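Local atomic coordinates of putative integron gene cassette protein (Uncultured bacterium, PDB entry 3FUY), a protein that is of unknown function, being encoded by a mobile integron gene cassette of a salt-marsh metagenome, and is found as an assembly of three chains. Residues Tyr105-Tyr110 with His147-Gln152; Asp112-Thr117 with Lys156-Leu161; Ser33-Arg38 with Phe55-Gly60; Lys70-Ala75 with Pro90-Arg95. All blocks are in the same frame, centred on the assembly; numbering follows the deposited sequence.

Contact 1: Tyr105-Tyr110 with His147-Gln152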
loop_
_atom_site.group_PDB
_atom_site.type_symbol
_atom_site.label_atom_id
_atom_site.label_comp_id
_atom_site.label_asym_id
_atom_site.label_seq_id
_atom_site.Cartn_x
_atom_site.Cartn_y
_atom_site.Cartn_z
ATOM N N TYR B 105 -0.673 -16.855 20.862
ATOM C CA TYR B 105 -1.129 -16.513 19.521
ATOM C C TYR B 105 -2.657 -16.564 19.422
ATOM O O TYR B 105 -3.261 -17.632 19.452
ATOM C CB TYR B 105 -0.463 -17.454 18.516
ATOM C CG TYR B 105 -0.362 -16.942 17.096
ATOM C CD1 TYR B 105 0.166 -15.678 16.815
ATOM C CD2 TYR B 105 -0.764 -17.734 16.039
ATOM C CE1 TYR B 105 0.281 -15.222 15.502
ATOM C CE2 TYR B 105 -0.650 -17.298 14.730
ATOM C CZ TYR B 105 -0.134 -16.038 14.468
ATOM O OH TYR B 105 -0.040 -15.621 13.161
ATOM N N ASN B 106 -3.266 -15.390 19.331
ATOM C CA ASN B 106 -4.709 -15.249 19.229
ATOM C C ASN B 106 -5.127 -14.363 18.054
ATOM O O ASN B 106 -4.357 -13.501 17.596
ATOM C CB ASN B 106 -5.258 -14.648 20.518
ATOM C CG ASN B 106 -4.674 -15.308 21.746
ATOM O OD1 ASN B 106 -3.573 -14.970 22.188
ATOM N ND2 ASN B 106 -5.386 -16.287 22.273
ATOM N N ALA B 107 -6.347 -14.575 17.570
ATOM C CA ALA B 107 -6.903 -13.698 16.553
ATOM C C ALA B 107 -8.365 -13.379 16.802
ATOM O O ALA B 107 -9.146 -14.231 17.244
ATOM C CB ALA B 107 -6.715 -14.299 15.138
HETATM N N MSE B 108 -8.731 -12.140 16.498
HETATM C CA MSE B 108 -10.124 -11.733 16.491
HETATM C C MSE B 108 -10.552 -11.447 15.043
HETATM O O MSE B 108 -10.009 -10.553 14.387
HETATM C CB MSE B 108 -10.310 -10.486 17.375
HETATM C CG MSE B 108 -11.721 -9.929 17.370
HETATM SE SE MSE B 108 -13.028 -11.092 18.243
HETATM C CE MSE B 108 -12.397 -10.940 20.097
ATOM N N VAL B 109 -11.517 -12.211 14.547
ATOM C CA VAL B 109 -12.031 -12.030 13.194
ATOM C C VAL B 109 -13.333 -11.237 13.183
ATOM O O VAL B 109 -14.330 -11.682 13.745
ATOM C CB VAL B 109 -12.304 -13.384 12.516
ATOM C CG1 VAL B 109 -12.716 -13.145 11.047
ATOM C CG2 VAL B 109 -11.068 -14.284 12.616
ATOM N N TYR B 110 -13.314 -10.067 12.550
ATOM C CA TYR B 110 -14.505 -9.228 12.400
ATOM C C TYR B 110 -15.213 -9.545 11.096
ATOM O O TYR B 110 -14.621 -9.414 10.016
ATOM C CB TYR B 110 -14.118 -7.741 12.393
ATOM C CG TYR B 110 -13.507 -7.294 13.678
ATOM C CD1 TYR B 110 -12.139 -7.392 13.890
ATOM C CD2 TYR B 110 -14.308 -6.807 14.713
ATOM C CE1 TYR B 110 -11.579 -7.004 15.092
ATOM C CE2 TYR B 110 -13.760 -6.412 15.904
ATOM C CZ TYR B 110 -12.402 -6.508 16.096
ATOM O OH TYR B 110 -11.871 -6.097 17.293
ATOM N N HIS B 147 -2.415 -22.998 12.726
ATOM C CA HIS B 147 -1.344 -22.034 12.998
ATOM C C HIS B 147 -1.069 -21.899 14.494
ATOM O O HIS B 147 -0.400 -20.961 14.915
ATOM C CB HIS B 147 -1.680 -20.654 12.404
ATOM C CG HIS B 147 -1.582 -20.595 10.906
ATOM N ND1 HIS B 147 -2.655 -20.842 10.076
ATOM C CD2 HIS B 147 -0.538 -20.309 10.090
ATOM C CE1 HIS B 147 -2.278 -20.721 8.815
ATOM N NE2 HIS B 147 -0.997 -20.398 8.794
ATOM N N SER B 148 -1.587 -22.829 15.294
ATOM C CA SER B 148 -1.535 -22.712 16.755
ATOM C C SER B 148 -2.142 -21.398 17.225
ATOM O O SER B 148 -1.705 -20.828 18.217
ATOM C CB SER B 148 -0.102 -22.807 17.277
ATOM O OG SER B 148 0.493 -24.023 16.884
ATOM N N CYS B 149 -3.141 -20.914 16.502
ATOM C CA CYS B 149 -3.813 -19.683 16.868
ATOM C C CYS B 149 -5.189 -20.015 17.444
ATOM O O CYS B 149 -5.886 -20.889 16.925
ATOM C CB CYS B 149 -3.975 -18.782 15.640
ATOM S SG CYS B 149 -4.886 -17.260 15.986
ATOM N N VAL B 150 -5.570 -19.323 18.510
ATOM C CA VAL B 150 -6.901 -19.498 19.091
ATOM C C VAL B 150 -7.755 -18.340 18.615
ATOM O O VAL B 150 -7.386 -17.190 18.802
ATOM C CB VAL B 150 -6.873 -19.480 20.628
ATOM C CG1 VAL B 150 -8.290 -19.499 21.174
ATOM C CG2 VAL B 150 -6.059 -20.658 21.166
ATOM N N THR B 151 -8.901 -18.651 18.022
ATOM C CA THR B 151 -9.682 -17.655 17.301
ATOM C C THR B 151 -10.996 -17.302 17.998
ATOM O O THR B 151 -11.653 -18.157 18.582
ATOM C CB THR B 151 -9.951 -18.144 15.845
ATOM O OG1 THR B 151 -8.704 -18.402 15.192
ATOM C CG2 THR B 151 -10.733 -17.123 15.035
ATOM N N GLN B 152 -11.360 -16.028 17.956
ATOM C CA GLN B 152 -12.697 -15.592 18.334
ATOM C C GLN B 152 -13.223 -14.725 17.208
ATOM O O GLN B 152 -12.446 -14.251 16.363
ATOM C CB GLN B 152 -12.649 -14.764 19.622
ATOM C CG GLN B 152 -11.975 -15.455 20.799
ATOM C CD GLN B 152 -12.716 -16.685 21.284
ATOM O OE1 GLN B 152 -13.936 -16.810 21.123
ATOM N NE2 GLN B 152 -11.982 -17.605 21.899
HETATM O O HOH W 1 -2.384 -19.936 20.777
#
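Both Tyr105 and Cys149 swing their gamma atoms anti to the backbone nitrogen (chi1 -157° and 177°), and this lays the cysteine beside the tyrosine ring. CB of Cys149 comes to 3.4 Å from CD2 of Tyr105, while SG lies 4.7 Å from the ring centroid, approaching obliquely at 33° off the ring normal in a sulfur-aromatic contact. The same sulfur reaches CB of Ala107 at 3.6 Å, so it touches both the ring of Tyr105 and the methyl of Ala107. At the ring edge, in its plane, sits the carbonyl oxygen of Ser148. Further along, CG2 of Val109 and CG2 of Thr151 meet at 3.7 Å. Selenium-labelled Met108 bends its chain back so that CE rests on CB of Gln152.

The backbones run as parallel neighbours in the regular parallel-strand pattern, in which 105-110 bonds through its odd residues. Tyr105 O receives Val150 N (3.0 Å), Ala107 N gives to Val150 O and Ala107 O takes Gln152 N, and Val109 N gives to Gln152 O (2.9 Å). These strands begin and end a beta-alpha-beta unit whose connecting helix is 121-138.

Tyr105 O also accepts a bond from a water that donates to Ser148 O as well, which links the loop before strand 150-160 to Tyr105. The polar ends are held outside this pair: Tyr105 OH by Asp61, His147 NE2 by Asp63, Thr151 OG1 by Lys68. Cohesion between the segments therefore comes from main-chain bonds, apolar and sulfur packing and one bridging water, with no side-chain hydrogen bond or salt bridge between them.

Contact 2: Asp112-Thr117 with Lys156-Leu161; sequences DLIVGT and KLREEL
Asp112 and Arg158 are joined by a salt bridge in which NE of Arg158 donates to OD2 of Asp112 at 2.8 Å. The oxygen lies close to the guanidinium plane, but the nitrogen arrives from above the carboxylate, 62° out of its plane, and the planes of the two groups stand 58° apart. OD2 carries a second salt bridge, from Arg95, and two cations would probably favour the ionised carboxylate. A water lies 2.8 Å from OD1 of Asp112 and accepts from NZ of Lys156 and NH2 of Arg158; Lys156 also pairs with Asp177.

The main chains of strands 106-116 and 150-160 form the parallel end pair of the sheet, joined through helix 121-138 in a beta-alpha-beta crossover. Leu113 N meets Lys156 O at 2.7 Å, Leu113 O takes Arg158 N, and Val115 N gives to Arg158 O. On the helix-covered face buried Leu113 touches CD2 of Leu157 with its own CD2 (3.9 Å), though Leu157 is exposed.

Toward the strand ends the main-chain bonds become longer or more bent, although CG2 of Thr117 still packs on the backbone at Glu160. Val115 O receives Glu160 N at 3.2 Å, and Thr117 N donates to Glu160 O from above the carbonyl plane. Exposed Glu159 sets CG between its backbone N and carbonyl carbon (chi1 77°) and runs out extended, bringing OE1 near CA of Thr117; its charge pairs with Arg124.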
loop_
_atom_site.group_PDB
_atom_site.type_symbol
_atom_site.label_atom_id
_atom_site.label_comp_id
_atom_site.label_asym_id
_atom_site.label_seq_id
_atom_site.Cartn_x
_atom_site.Cartn_y
_atom_site.Cartn_z
ATOM N N ASP B 112 -19.106 -9.237 8.895
ATOM C CA ASP B 112 -20.410 -8.590 8.778
ATOM C C ASP B 112 -21.385 -9.672 8.341
ATOM O O ASP B 112 -21.056 -10.480 7.468
ATOM C CB ASP B 112 -20.412 -7.505 7.679
ATOM C CG ASP B 112 -19.786 -6.177 8.114
ATOM O OD1 ASP B 112 -19.320 -6.037 9.262
ATOM O OD2 ASP B 112 -19.760 -5.246 7.272
ATOM N N LEU B 113 -22.575 -9.695 8.936
ATOM C CA LEU B 113 -23.674 -10.498 8.414
ATOM C C LEU B 113 -24.655 -9.538 7.752
ATOM O O LEU B 113 -25.195 -8.642 8.405
ATOM C CB LEU B 113 -24.394 -11.288 9.517
ATOM C CG LEU B 113 -25.589 -12.135 9.054
ATOM C CD1 LEU B 113 -25.123 -13.430 8.401
ATOM C CD2 LEU B 113 -26.543 -12.445 10.213
ATOM N N ILE B 114 -24.876 -9.714 6.458
ATOM C CA ILE B 114 -25.780 -8.831 5.724
ATOM C C ILE B 114 -27.053 -9.562 5.316
ATOM O O ILE B 114 -26.999 -10.513 4.545
ATOM C CB ILE B 114 -25.095 -8.221 4.473
ATOM C CG1 ILE B 114 -23.743 -7.606 4.846
ATOM C CG2 ILE B 114 -25.994 -7.173 3.831
ATOM C CD1 ILE B 114 -22.910 -7.150 3.635
ATOM N N VAL B 115 -28.196 -9.120 5.848
ATOM C CA VAL B 115 -29.491 -9.671 5.452
ATOM C C VAL B 115 -30.277 -8.647 4.640
ATOM O O VAL B 115 -29.968 -7.461 4.656
ATOM C CB VAL B 115 -30.343 -10.139 6.666
ATOM C CG1 VAL B 115 -29.639 -11.258 7.416
ATOM C CG2 VAL B 115 -30.636 -8.978 7.598
ATOM N N GLY B 116 -31.288 -9.112 3.917
ATOM C CA GLY B 116 -32.083 -8.229 3.077
ATOM C C GLY B 116 -33.001 -7.354 3.916
ATOM O O GLY B 116 -33.554 -7.815 4.912
ATOM N N THR B 117 -33.157 -6.093 3.522
ATOM C CA THR B 117 -34.028 -5.168 4.245
ATOM C C THR B 117 -35.414 -5.773 4.492
ATOM O O THR B 117 -36.072 -5.444 5.483
ATOM C CB THR B 117 -34.185 -3.818 3.505
ATOM O OG1 THR B 117 -34.459 -4.063 2.121
ATOM C CG2 THR B 117 -32.913 -2.986 3.608
ATOM N N LYS B 156 -20.984 -8.139 13.072
ATOM C CA LYS B 156 -21.801 -6.946 12.930
ATOM C C LYS B 156 -22.977 -7.280 12.022
ATOM O O LYS B 156 -22.822 -8.006 11.031
ATOM C CB LYS B 156 -20.956 -5.806 12.332
ATOM C CG LYS B 156 -21.660 -4.474 12.279
ATOM C CD LYS B 156 -20.810 -3.395 11.623
ATOM C CE LYS B 156 -19.580 -3.082 12.439
ATOM N NZ LYS B 156 -18.678 -2.153 11.695
ATOM N N LEU B 157 -24.157 -6.770 12.358
ATOM C CA LEU B 157 -25.350 -7.037 11.567
ATOM C C LEU B 157 -25.720 -5.831 10.705
ATOM O O LEU B 157 -25.714 -4.691 11.168
ATOM C CB LEU B 157 -26.520 -7.408 12.478
ATOM C CG LEU B 157 -26.191 -8.384 13.609
ATOM C CD1 LEU B 157 -27.326 -8.448 14.652
ATOM C CD2 LEU B 157 -25.904 -9.762 13.038
ATOM N N ARG B 158 -26.034 -6.089 9.441
ATOM C CA ARG B 158 -26.409 -5.028 8.518
ATOM C C ARG B 158 -27.666 -5.455 7.808
ATOM O O ARG B 158 -27.942 -6.643 7.679
ATOM C CB ARG B 158 -25.299 -4.770 7.475
ATOM C CG ARG B 158 -24.010 -4.190 8.052
ATOM C CD ARG B 158 -22.969 -3.940 6.968
ATOM N NE ARG B 158 -21.748 -3.312 7.483
ATOM C CZ ARG B 158 -21.631 -2.015 7.765
ATOM N NH1 ARG B 158 -22.663 -1.200 7.567
ATOM N NH2 ARG B 158 -20.481 -1.528 8.233
ATOM N N GLU B 159 -28.434 -4.483 7.342
ATOM C CA GLU B 159 -29.491 -4.779 6.400
ATOM C C GLU B 159 -29.304 -3.856 5.206
ATOM O O GLU B 159 -28.822 -2.726 5.336
ATOM C CB GLU B 159 -30.884 -4.651 7.027
ATOM C CG GLU B 159 -31.404 -3.237 7.221
ATOM C CD GLU B 159 -32.817 -3.214 7.822
ATOM O OE1 GLU B 159 -33.773 -3.666 7.151
ATOM O OE2 GLU B 159 -32.969 -2.738 8.967
ATOM N N GLU B 160 -29.651 -4.370 4.036
ATOM C CA GLU B 160 -29.424 -3.672 2.793
ATOM C C GLU B 160 -30.418 -4.222 1.802
ATOM O O GLU B 160 -30.801 -5.380 1.886
ATOM C CB GLU B 160 -28.006 -3.942 2.286
ATOM C CG GLU B 160 -26.895 -3.465 3.208
ATOM C CD GLU B 160 -26.651 -1.973 3.100
ATOM O OE1 GLU B 160 -27.385 -1.302 2.346
ATOM O OE2 GLU B 160 -25.729 -1.469 3.775
ATOM N N LEU B 161 -30.843 -3.396 0.857
ATOM C CA LEU B 161 -31.652 -3.896 -0.227
ATOM C C LEU B 161 -30.690 -4.594 -1.175
ATOM O O LEU B 161 -29.881 -3.941 -1.834
ATOM C CB LEU B 161 -32.365 -2.738 -0.924
ATOM C CG LEU B 161 -33.387 -3.114 -1.995
ATOM C CD1 LEU B 161 -34.428 -4.060 -1.430
ATOM C CD2 LEU B 161 -34.045 -1.856 -2.554
HETATM O O HOH W 2 -18.387 -3.364 9.067
#

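Contact 3: Ser33-Arg38 with Phe55-Gly60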
loop_
_atom_site.group_PDB
_atom_site.type_symbol
_atom_site.label_atom_id
_atom_site.label_comp_id
_atom_site.label_asym_id
_atom_site.label_seq_id
_atom_site.Cartn_x
_atom_site.Cartn_y
_atom_site.Cartn_z
ATOM N N SER B 33 2.456 -3.006 10.985
ATOM C CA SER B 33 1.443 -3.817 11.670
ATOM C C SER B 33 0.031 -3.697 11.077
ATOM O O SER B 33 -0.937 -4.209 11.648
ATOM C CB SER B 33 1.399 -3.432 13.151
ATOM O OG SER B 33 0.875 -2.127 13.302
ATOM N N LEU B 34 -0.088 -3.019 9.935
ATOM C CA LEU B 34 -1.387 -2.849 9.273
ATOM C C LEU B 34 -1.264 -3.209 7.785
ATOM O O LEU B 34 -0.504 -2.584 7.036
ATOM C CB LEU B 34 -1.918 -1.426 9.443
ATOM C CG LEU B 34 -3.254 -1.085 8.775
ATOM C CD1 LEU B 34 -4.393 -1.790 9.463
ATOM C CD2 LEU B 34 -3.496 0.435 8.740
ATOM N N VAL B 35 -2.012 -4.222 7.371
ATOM C CA VAL B 35 -1.844 -4.812 6.042
ATOM C C VAL B 35 -3.185 -4.949 5.334
ATOM O O VAL B 35 -4.160 -5.407 5.919
ATOM C CB VAL B 35 -1.163 -6.196 6.142
ATOM C CG1 VAL B 35 -1.196 -6.928 4.793
ATOM C CG2 VAL B 35 0.278 -6.048 6.658
ATOM N N THR B 36 -3.242 -4.539 4.075
ATOM C CA THR B 36 -4.444 -4.778 3.292
ATOM C C THR B 36 -4.239 -6.008 2.410
ATOM O O THR B 36 -3.194 -6.180 1.776
ATOM C CB THR B 36 -4.827 -3.566 2.416
ATOM O OG1 THR B 36 -3.777 -3.298 1.480
ATOM C CG2 THR B 36 -5.054 -2.332 3.276
ATOM N N ILE B 37 -5.248 -6.865 2.371
ATOM C CA ILE B 37 -5.168 -8.089 1.580
ATOM C C ILE B 37 -6.393 -8.190 0.683
ATOM O O ILE B 37 -7.521 -8.350 1.147
ATOM C CB ILE B 37 -5.062 -9.326 2.485
ATOM C CG1 ILE B 37 -3.832 -9.226 3.371
ATOM C CG2 ILE B 37 -4.960 -10.599 1.657
ATOM C CD1 ILE B 37 -3.798 -10.345 4.467
ATOM N N ARG B 38 -6.162 -8.049 -0.611
ATOM C CA ARG B 38 -7.228 -8.098 -1.588
ATOM C C ARG B 38 -7.080 -9.426 -2.326
ATOM O O ARG B 38 -6.070 -9.638 -2.992
ATOM C CB ARG B 38 -7.033 -6.938 -2.581
ATOM C CG ARG B 38 -7.861 -7.046 -3.844
ATOM C CD ARG B 38 -9.310 -7.010 -3.517
ATOM N NE ARG B 38 -10.176 -6.733 -4.667
ATOM C CZ ARG B 38 -11.383 -7.271 -4.810
ATOM N NH1 ARG B 38 -11.813 -8.168 -3.918
ATOM N NH2 ARG B 38 -12.154 -6.933 -5.837
ATOM N N PHE B 55 3.451 -5.379 16.460
ATOM C CA PHE B 55 4.605 -6.036 15.867
ATOM C C PHE B 55 4.370 -6.140 14.351
ATOM O O PHE B 55 3.224 -6.168 13.907
ATOM C CB PHE B 55 4.830 -7.431 16.448
ATOM C CG PHE B 55 5.236 -7.446 17.914
ATOM C CD1 PHE B 55 5.618 -6.292 18.562
ATOM C CD2 PHE B 55 5.277 -8.643 18.612
ATOM C CE1 PHE B 55 6.003 -6.320 19.907
ATOM C CE2 PHE B 55 5.657 -8.684 19.951
ATOM C CZ PHE B 55 6.020 -7.517 20.597
ATOM N N PRO B 56 5.455 -6.173 13.566
ATOM C CA PRO B 56 5.314 -6.256 12.101
ATOM C C PRO B 56 4.653 -7.578 11.700
ATOM O O PRO B 56 5.034 -8.639 12.210
ATOM C CB PRO B 56 6.766 -6.239 11.587
ATOM C CG PRO B 56 7.623 -5.896 12.754
ATOM C CD PRO B 56 6.860 -6.224 14.004
ATOM N N ALA B 57 3.671 -7.514 10.807
ATOM C CA ALA B 57 3.092 -8.731 10.248
ATOM C C ALA B 57 4.119 -9.580 9.492
ATOM O O ALA B 57 4.902 -9.066 8.680
ATOM C CB ALA B 57 1.909 -8.399 9.374
ATOM N N ASP B 58 4.135 -10.883 9.777
ATOM C CA ASP B 58 5.028 -11.781 9.064
ATOM C C ASP B 58 4.277 -12.703 8.099
ATOM O O ASP B 58 3.066 -12.607 7.965
ATOM C CB ASP B 58 5.955 -12.548 10.020
ATOM C CG ASP B 58 5.210 -13.486 10.947
ATOM O OD1 ASP B 58 4.045 -13.852 10.660
ATOM O OD2 ASP B 58 5.802 -13.862 11.974
ATOM N N LYS B 59 5.001 -13.565 7.395
ATOM C CA LYS B 59 4.351 -14.442 6.425
ATOM C C LYS B 59 3.303 -15.313 7.127
ATOM O O LYS B 59 2.244 -15.598 6.563
ATOM C CB LYS B 59 5.379 -15.334 5.733
ATOM C CG LYS B 59 5.002 -15.694 4.309
ATOM C CD LYS B 59 5.978 -16.679 3.683
ATOM C CE LYS B 59 7.403 -16.209 3.812
ATOM N NZ LYS B 59 8.338 -17.164 3.121
ATOM N N GLY B 60 3.604 -15.727 8.356
ATOM C CA GLY B 60 2.689 -16.563 9.126
ATOM C C GLY B 60 1.385 -15.850 9.437
ATOM O O GLY B 60 0.297 -16.391 9.222
#
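Ser33 opens the contact by resting CB against the carbonyl oxygen of Phe55, 3.4 Å away. Its hydroxyl, held between the backbone N and the carbonyl carbon (chi1 69°), bonds to Asp172 of the second subunit, so only the methylene of this side chain faces 55-60. The backbone of Ser33 lies alongside Pro56, with CA atoms 4.6 Å apart. Two residues on, Val35 turns inward and its CG2, the branch beside its own backbone N, meets CB of Ala57 at 3.9 Å; this is the one apolar side-chain touch between the segments. From there strand 34-39 diverges from 55-60, and Ile37 packs against helix 59-79, on Ile62, Cys65, Leu66 and Met69.

The second segment is the turn into that helix. Asp58 occupies the N-cap position, and its OD1 accepts from Asp61 N, which satisfies an amide of the first helical turn. Just before the cap, Ala57 O accepts a bond from Arg38 of the second subunit, while Arg38 of this chain, at the far end of 33-38, gives the same bond to Ala57 O of the third subunit.

No hydrogen bond joins the two segments directly. Their mutual contact is small, buried and almost wholly van der Waals in nature. Several polar groups of both, Ser33 OG, Ala57 O and Arg38 NH2 among them, bond to other subunits, while strand 34-39 keeps its main-chain bonds to its neighbours in the sheet.

Contact 4: Lys70-Ala75 with Pro90-Arg95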
loop_
_atom_site.group_PDB
_atom_site.type_symbol
_atom_site.label_atom_id
_atom_site.label_comp_id
_atom_site.label_asym_id
_atom_site.label_seq_id
_atom_site.Cartn_x
_atom_site.Cartn_y
_atom_site.Cartn_z
ATOM N N LYS B 70 -10.603 -17.780 4.087
ATOM C CA LYS B 70 -11.172 -18.985 3.515
ATOM C C LYS B 70 -12.296 -19.544 4.416
ATOM O O LYS B 70 -13.328 -19.992 3.928
ATOM C CB LYS B 70 -10.088 -20.033 3.286
ATOM C CG LYS B 70 -10.634 -21.340 2.688
ATOM C CD LYS B 70 -9.519 -22.350 2.430
ATOM C CE LYS B 70 -10.074 -23.619 1.790
ATOM N NZ LYS B 70 -11.162 -24.234 2.599
ATOM N N GLY B 71 -12.105 -19.496 5.731
ATOM C CA GLY B 71 -13.123 -20.015 6.632
ATOM C C GLY B 71 -14.449 -19.282 6.448
ATOM O O GLY B 71 -15.526 -19.896 6.441
ATOM N N VAL B 72 -14.376 -17.962 6.291
ATOM C CA VAL B 72 -15.581 -17.163 6.051
ATOM C C VAL B 72 -16.263 -17.488 4.712
ATOM O O VAL B 72 -17.487 -17.667 4.656
ATOM C CB VAL B 72 -15.296 -15.660 6.171
ATOM C CG1 VAL B 72 -16.520 -14.844 5.785
ATOM C CG2 VAL B 72 -14.825 -15.318 7.607
ATOM N N ARG B 73 -15.503 -17.575 3.623
ATOM C CA ARG B 73 -16.175 -17.873 2.357
ATOM C C ARG B 73 -16.733 -19.312 2.350
ATOM O O ARG B 73 -17.768 -19.569 1.745
ATOM C CB ARG B 73 -15.329 -17.515 1.105
ATOM C CG ARG B 73 -14.011 -18.217 0.987
ATOM C CD ARG B 73 -13.376 -18.009 -0.430
ATOM N NE ARG B 73 -12.218 -18.891 -0.563
ATOM C CZ ARG B 73 -11.007 -18.571 -0.129
ATOM N NH1 ARG B 73 -10.813 -17.388 0.429
ATOM N NH2 ARG B 73 -9.993 -19.416 -0.251
ATOM N N ASP B 74 -16.074 -20.229 3.058
ATOM C CA ASP B 74 -16.626 -21.577 3.275
ATOM C C ASP B 74 -17.893 -21.563 4.150
ATOM O O ASP B 74 -18.845 -22.289 3.880
ATOM C CB ASP B 74 -15.581 -22.526 3.892
ATOM C CG ASP B 74 -14.420 -22.836 2.937
ATOM O OD1 ASP B 74 -14.470 -22.437 1.748
ATOM O OD2 ASP B 74 -13.451 -23.484 3.385
ATOM N N ALA B 75 -17.907 -20.752 5.206
ATOM C CA ALA B 75 -19.143 -20.581 5.983
ATOM C C ALA B 75 -20.271 -20.033 5.100
ATOM O O ALA B 75 -21.411 -20.488 5.193
ATOM C CB ALA B 75 -18.916 -19.678 7.216
ATOM N N PRO B 90 -28.453 -14.746 3.588
ATOM C CA PRO B 90 -27.558 -13.657 4.007
ATOM C C PRO B 90 -26.145 -13.759 3.413
ATOM O O PRO B 90 -25.741 -14.829 2.953
ATOM C CB PRO B 90 -27.487 -13.834 5.522
ATOM C CG PRO B 90 -27.781 -15.289 5.759
ATOM C CD PRO B 90 -28.701 -15.731 4.657
ATOM N N HIS B 91 -25.418 -12.643 3.436
ATOM C CA HIS B 91 -23.994 -12.617 3.115
ATOM C C HIS B 91 -23.178 -12.636 4.412
ATOM O O HIS B 91 -23.487 -11.901 5.361
ATOM C CB HIS B 91 -23.626 -11.328 2.377
ATOM C CG HIS B 91 -24.206 -11.197 1.003
ATOM N ND1 HIS B 91 -23.592 -11.709 -0.122
ATOM C CD2 HIS B 91 -25.307 -10.543 0.563
ATOM C CE1 HIS B 91 -24.311 -11.411 -1.190
ATOM N NE2 HIS B 91 -25.353 -10.698 -0.803
ATOM N N ILE B 92 -22.130 -13.454 4.459
ATOM C CA ILE B 92 -21.186 -13.397 5.563
ATOM C C ILE B 92 -19.867 -12.927 4.978
ATOM O O ILE B 92 -19.305 -13.588 4.111
ATOM C CB ILE B 92 -20.964 -14.777 6.219
ATOM C CG1 ILE B 92 -22.288 -15.430 6.596
ATOM C CG2 ILE B 92 -20.103 -14.638 7.440
ATOM C CD1 ILE B 92 -22.108 -16.704 7.416
ATOM N N ARG B 93 -19.372 -11.785 5.439
ATOM C CA ARG B 93 -18.196 -11.186 4.824
ATOM C C ARG B 93 -17.121 -10.903 5.852
ATOM O O ARG B 93 -17.406 -10.353 6.916
ATOM C CB ARG B 93 -18.575 -9.878 4.115
ATOM C CG ARG B 93 -19.739 -10.009 3.146
ATOM C CD ARG B 93 -19.419 -10.979 1.994
ATOM N NE ARG B 93 -18.205 -10.615 1.258
ATOM C CZ ARG B 93 -17.766 -11.279 0.189
ATOM N NH1 ARG B 93 -18.454 -12.315 -0.272
ATOM N NH2 ARG B 93 -16.656 -10.903 -0.434
ATOM N N ILE B 94 -15.877 -11.265 5.547
ATOM C CA ILE B 94 -14.805 -10.949 6.485
ATOM C C ILE B 94 -14.424 -9.470 6.330
ATOM O O ILE B 94 -14.532 -8.906 5.235
ATOM C CB ILE B 94 -13.587 -11.871 6.287
ATOM C CG1 ILE B 94 -12.647 -11.777 7.479
ATOM C CG2 ILE B 94 -12.846 -11.549 4.971
ATOM C CD1 ILE B 94 -11.595 -12.905 7.520
ATOM N N ARG B 95 -14.002 -8.830 7.418
ATOM C CA ARG B 95 -13.551 -7.442 7.331
ATOM C C ARG B 95 -12.115 -7.302 7.784
ATOM O O ARG B 95 -11.289 -6.669 7.116
ATOM C CB ARG B 95 -14.442 -6.522 8.176
ATOM C CG ARG B 95 -15.885 -6.495 7.748
ATOM C CD ARG B 95 -16.052 -6.111 6.271
ATOM N NE ARG B 95 -17.470 -6.107 5.930
ATOM C CZ ARG B 95 -17.972 -6.384 4.733
ATOM N NH1 ARG B 95 -17.175 -6.697 3.704
ATOM N NH2 ARG B 95 -19.286 -6.356 4.571
#
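Val72 sets its two methyls astride the backbone and side chains of strand 91-100. CG1, carried anti to the backbone N (chi1 174°), dips onto the main chain, lying 3.5 Å from the carbonyl oxygen of Ile92. The same methyl is 3.6 Å from the amide nitrogen of Ile94, and so covers the peptide run through Arg93 between these two residues. It also touches CG2 of Ile92 at 4.0 Å. CG2 of Val72 leans the other way, meeting CB of Ile94 at 3.9 Å and coming near its CD1 as the two side chains cross at a slant. One turn later Ala75 adds a lighter touch, its CB standing 4.4 Å from CD1 of Ile92.

All five touching residues are buried, and no hydrogen bond links the two segments; the contact is van der Waals packing of aliphatic side chains on each other and on the strand's main chain. A polar tie comes from the next residue of the helix, Gln76, whose side-chain amide accepts from Ile92 N and donates to Pro90 O.

On the other face of the strand the chemistry is reversed. There Arg93 points away from the helix, and its CB lies 3.3 Å above one face of the Arg95 guanidinium, offset toward its rim. Asp170 forms salt bridges with both arginines.

Helix 59-79 thus lies almost antiparallel to the strand (174° between their short axes), packed on one face of the sheet, with Ile92 also touching Ala131 of helix 121-138, Ala75 meeting Leu135 of the same helix, and Ile94 resting on Val109 of the adjoining strand 106-116.

How the contacts relate
From the N terminus, contact 3 closes first, returning the chain from strand 34-39 by way of strand 44-49 to the start of helix 59-79. Contact 4 follows in series, bringing strand 91-100 back along the middle of that helix. Contacts 1 and 2 come last and cross: both pair strand 106-116 with strand 150-160 around helix 121-138, about 25 Å apart between centres and on opposite sides of the chain's centre. No contact nests inside another. Strand 91-100, the neighbour of strand 106-116 in the sheet, brings contact 4 into touch with both of these, whereas contact 3 meets contact 1 only lightly, at Gly60, and ties the sheet's other end to the trimer.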